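Side-chain contact in vivid PAS protein VVD (Neurospora crassa, PDB 3D72), which senses blue light through a flavin-binding LOV domain of the PAS family and, on light activation, forms a rapidly exchanging dimer: residues 75-80 with 90-95. The protein carries 1 engineered substitution. Sequence-based numbering, arbitrary orientation.
With FAD (flavin-adenine dinucleotide), chain C.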
loop_
_atom_site.group_PDB
_atom_site.type_symbol
_atom_site.label_atom_id
_atom_site.label_comp_id
_atom_site.label_asym_id
_atom_site.label_seq_id
_atom_site.Cartn_x
_atom_site.Cartn_y
_atom_site.Cartn_z
ATOM N N PHE A 75 -11.700 -16.695 19.003
ATOM C CA PHE A 75 -12.510 -16.298 20.159
ATOM C C PHE A 75 -13.782 -15.560 19.748
ATOM O O PHE A 75 -14.738 -15.509 20.506
ATOM C CB PHE A 75 -11.697 -15.435 21.139
ATOM C CG PHE A 75 -11.382 -14.053 20.635
ATOM C CD1 PHE A 75 -12.306 -13.017 20.767
ATOM C CD2 PHE A 75 -10.150 -13.780 20.042
ATOM C CE1 PHE A 75 -12.014 -11.737 20.309
ATOM C CE2 PHE A 75 -9.853 -12.498 19.582
ATOM C CZ PHE A 75 -10.779 -11.476 19.717
ATOM N N LEU A 76 -13.791 -14.992 18.545
ATOM C CA LEU A 76 -14.963 -14.270 18.065
ATOM C C LEU A 76 -16.112 -15.225 17.752
ATOM O O LEU A 76 -17.246 -14.792 17.558
ATOM C CB LEU A 76 -14.623 -13.462 16.799
ATOM C CG LEU A 76 -13.699 -12.249 16.964
ATOM C CD1 LEU A 76 -13.401 -11.637 15.598
ATOM C CD2 LEU A 76 -14.359 -11.218 17.862
ATOM N N GLN A 77 -15.821 -16.521 17.699
ATOM C CA GLN A 77 -16.848 -17.500 17.373
ATOM C C GLN A 77 -17.799 -17.832 18.508
ATOM O O GLN A 77 -18.732 -18.611 18.326
ATOM C CB GLN A 77 -16.187 -18.765 16.828
ATOM C CG GLN A 77 -15.638 -18.562 15.415
ATOM C CD GLN A 77 -14.473 -19.464 15.100
ATOM O OE1 GLN A 77 -14.344 -20.559 15.661
ATOM N NE2 GLN A 77 -13.615 -19.019 14.177
ATOM N N SER A 78 -17.576 -17.221 19.665
ATOM C CA SER A 78 -18.436 -17.448 20.825
ATOM C C SER A 78 -18.833 -16.122 21.465
ATOM O O SER A 78 -18.027 -15.200 21.565
ATOM C CB SER A 78 -17.719 -18.316 21.858
ATOM O OG SER A 78 -18.579 -18.616 22.945
ATOM N N PRO A 79 -20.091 -16.008 21.919
ATOM C CA PRO A 79 -20.528 -14.759 22.543
ATOM C C PRO A 79 -19.835 -14.476 23.870
ATOM O O PRO A 79 -19.905 -13.365 24.391
ATOM C CB PRO A 79 -22.037 -14.954 22.692
ATOM C CG PRO A 79 -22.179 -16.433 22.825
ATOM C CD PRO A 79 -21.206 -16.965 21.803
ATOM N N ASP A 80 -19.164 -15.485 24.415
ATOM C CA ASP A 80 -18.452 -15.311 25.668
ATOM C C ASP A 80 -16.952 -15.273 25.391
ATOM O O ASP A 80 -16.130 -15.227 26.310
ATOM C CB ASP A 80 -18.820 -16.433 26.654
ATOM C CG ASP A 80 -18.600 -17.821 26.085
ATOM O OD1 ASP A 80 -19.263 -18.769 26.563
ATOM O OD2 ASP A 80 -17.762 -17.972 25.175
ATOM N N LYS A 90 -20.544 -24.341 18.812
ATOM C CA LYS A 90 -21.917 -24.603 18.869
ATOM C C LYS A 90 -22.769 -23.561 18.152
ATOM O O LYS A 90 -23.980 -23.656 18.158
ATOM C CB LYS A 90 -22.300 -24.901 20.317
ATOM C CG LYS A 90 -22.540 -23.765 21.276
ATOM C CD LYS A 90 -21.693 -23.936 22.546
ATOM C CE LYS A 90 -21.411 -25.391 22.909
ATOM N NZ LYS A 90 -20.476 -25.483 24.060
ATOM N N TYR A 91 -22.132 -22.587 17.511
ATOM C CA TYR A 91 -22.843 -21.537 16.762
ATOM C C TYR A 91 -22.239 -21.334 15.382
ATOM O O TYR A 91 -22.720 -20.510 14.592
ATOM C CB TYR A 91 -22.782 -20.227 17.534
ATOM C CG TYR A 91 -23.374 -20.346 18.898
ATOM C CD1 TYR A 91 -24.691 -20.771 19.058
ATOM C CD2 TYR A 91 -22.628 -20.050 20.034
ATOM C CE1 TYR A 91 -25.258 -20.900 20.321
ATOM C CE2 TYR A 91 -23.186 -20.173 21.303
ATOM C CZ TYR A 91 -24.500 -20.598 21.440
ATOM O OH TYR A 91 -25.058 -20.719 22.688
ATOM N N VAL A 92 -21.192 -22.060 15.107
ATOM C CA VAL A 92 -20.530 -21.913 13.832
ATOM C C VAL A 92 -20.481 -23.163 13.002
ATOM O O VAL A 92 -20.254 -24.266 13.498
ATOM C CB VAL A 92 -19.117 -21.386 14.032
ATOM C CG1 VAL A 92 -18.430 -21.236 12.699
ATOM C CG2 VAL A 92 -19.175 -20.054 14.759
ATOM N N ASP A 93 -20.713 -22.961 11.705
ATOM C CA ASP A 93 -20.694 -24.032 10.748
ATOM C C ASP A 93 -19.327 -24.703 10.791
ATOM O O ASP A 93 -18.301 -24.064 10.554
ATOM C CB ASP A 93 -20.948 -23.449 9.361
ATOM C CG ASP A 93 -21.069 -24.513 8.308
ATOM O OD1 ASP A 93 -20.087 -25.247 8.097
ATOM O OD2 ASP A 93 -22.154 -24.620 7.696
ATOM N N SER A 94 -19.313 -25.998 11.099
ATOM C CA SER A 94 -18.062 -26.735 11.173
ATOM C C SER A 94 -17.298 -26.761 9.857
ATOM O O SER A 94 -16.072 -26.672 9.850
ATOM C CB SER A 94 -18.315 -28.166 11.652
ATOM O OG SER A 94 -18.586 -28.192 13.042
ATOM N N ASN A 95 -18.011 -26.884 8.744
ATOM C CA ASN A 95 -17.349 -26.912 7.447
ATOM C C ASN A 95 -16.646 -25.585 7.193
ATOM O O ASN A 95 -15.581 -25.539 6.585
ATOM C CB ASN A 95 -18.353 -27.169 6.325
ATOM C CG ASN A 95 -17.690 -27.234 4.962
ATOM O OD1 ASN A 95 -16.881 -28.122 4.695
ATOM N ND2 ASN A 95 -18.025 -26.283 4.095
HETATM P PA FAD C . -10.170 -26.087 14.733
HETATM O O1A FAD C . -10.196 -25.559 16.124
HETATM O O2A FAD C . -9.302 -27.256 14.458
HETATM O O5B FAD C . -11.665 -26.400 14.302
HETATM C C5B FAD C . -12.029 -26.954 13.022
HETATM C C4B FAD C . -13.499 -27.355 13.097
HETATM O O4B FAD C . -13.829 -27.968 11.837
HETATM C C3B FAD C . -13.852 -28.364 14.211
HETATM O O3B FAD C . -14.894 -27.954 15.058
HETATM C C2B FAD C . -14.158 -29.671 13.489
HETATM O O2B FAD C . -15.194 -30.469 14.000
HETATM C C1B FAD C . -14.369 -29.283 12.022
HETATM N N9A FAD C . -13.680 -30.137 11.074
HETATM C C8A FAD C . -12.335 -30.367 10.971
HETATM N N7A FAD C . -11.999 -31.204 10.018
HETATM C C5A FAD C . -13.215 -31.573 9.468
HETATM C C6A FAD C . -13.545 -32.459 8.382
HETATM N N6A FAD C . -12.605 -33.131 7.710
HETATM N N1A FAD C . -14.861 -32.619 8.059
HETATM C C2A FAD C . -15.794 -31.924 8.765
HETATM N N3A FAD C . -15.603 -31.062 9.790
HETATM C C4A FAD C . -14.239 -30.942 10.095
HETATM N N1 FAD C . -12.042 -16.396 12.671
HETATM C C2 FAD C . -13.180 -15.735 13.004
HETATM O O2 FAD C . -14.183 -16.320 13.452
HETATM N N3 FAD C . -13.247 -14.345 12.824
HETATM C C4 FAD C . -12.208 -13.548 12.341
HETATM O O4 FAD C . -12.376 -12.314 12.209
HETATM C C4X FAD C . -11.034 -14.245 11.985
HETATM N N5 FAD C . -9.934 -13.513 11.501
HETATM C C5X FAD C . -8.789 -14.216 11.168
HETATM C C6 FAD C . -7.661 -13.492 10.674
HETATM C C7 FAD C . -6.480 -14.121 10.358
HETATM C C7M FAD C . -5.338 -13.252 9.814
HETATM C C8 FAD C . -6.333 -15.515 10.563
HETATM C C8M FAD C . -5.052 -16.264 10.259
HETATM C C9 FAD C . -7.461 -16.268 11.054
HETATM C C9A FAD C . -8.682 -15.647 11.369
HETATM N N10 FAD C . -9.845 -16.370 11.858
HETATM C C10 FAD C . -10.976 -15.663 12.202
HETATM C "C1'" FAD C . -9.858 -17.851 12.021
HETATM C "C2'" FAD C . -9.343 -18.502 13.281
HETATM O "O2'" FAD C . -8.202 -17.770 13.743
HETATM C "C3'" FAD C . -9.041 -19.981 12.943
HETATM O "O3'" FAD C . -8.044 -20.021 11.924
HETATM C "C4'" FAD C . -10.304 -20.756 12.436
HETATM O "O4'" FAD C . -11.253 -20.836 13.483
HETATM C "C5'" FAD C . -9.976 -22.170 11.928
HETATM O "O5'" FAD C . -8.880 -22.752 12.652
HETATM P P FAD C . -9.058 -23.465 14.059
HETATM O O1P FAD C . -7.712 -23.569 14.627
HETATM O O2P FAD C . -10.061 -22.748 14.885
HETATM O O3P FAD C . -9.612 -24.944 13.777
HETATM O O HOH W 1 -19.474 -21.147 18.360
#
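Q77 lies across V92 at about a right angle, its CB 3.9 Å from V92 CG2. That methyl sits anti to V92's own carbonyl carbon (CG1 is the branch anti to the N, chi1 180°), which brings it against the aliphatic root of the glutamine as well as its carbonyl O. Further out, P79 CD meets Y91 CE2 obliquely at 3.8 Å, while Q77 O lies near the plane of the tyrosine ring, at its edge. A water joins the two backbones, donating to Q77 O at 2.6 Å and accepting from Y91 N at 3.1 Å. In this LOV domain, a PAS fold, the contact brings the loop after helix 65-68 against the lead-in to helix 94-106, beside the flavin. With its chain extended beyond CG (chi2 153°), Q77 sends NE2 to the cofactor: a nearly straight bond of 3.1 Å to FAD O4' (176°), another of 2.9 Å to FAD O2, and a weak one to FAD N1. R89 NE holds OE1, fixing how the amide is turned. A leucine here would probably leave FAD O2 and O4' without this shared donor and R89 NE without its acceptor. I97 and M100 of helix 94-106 also touch the Q77 side chain.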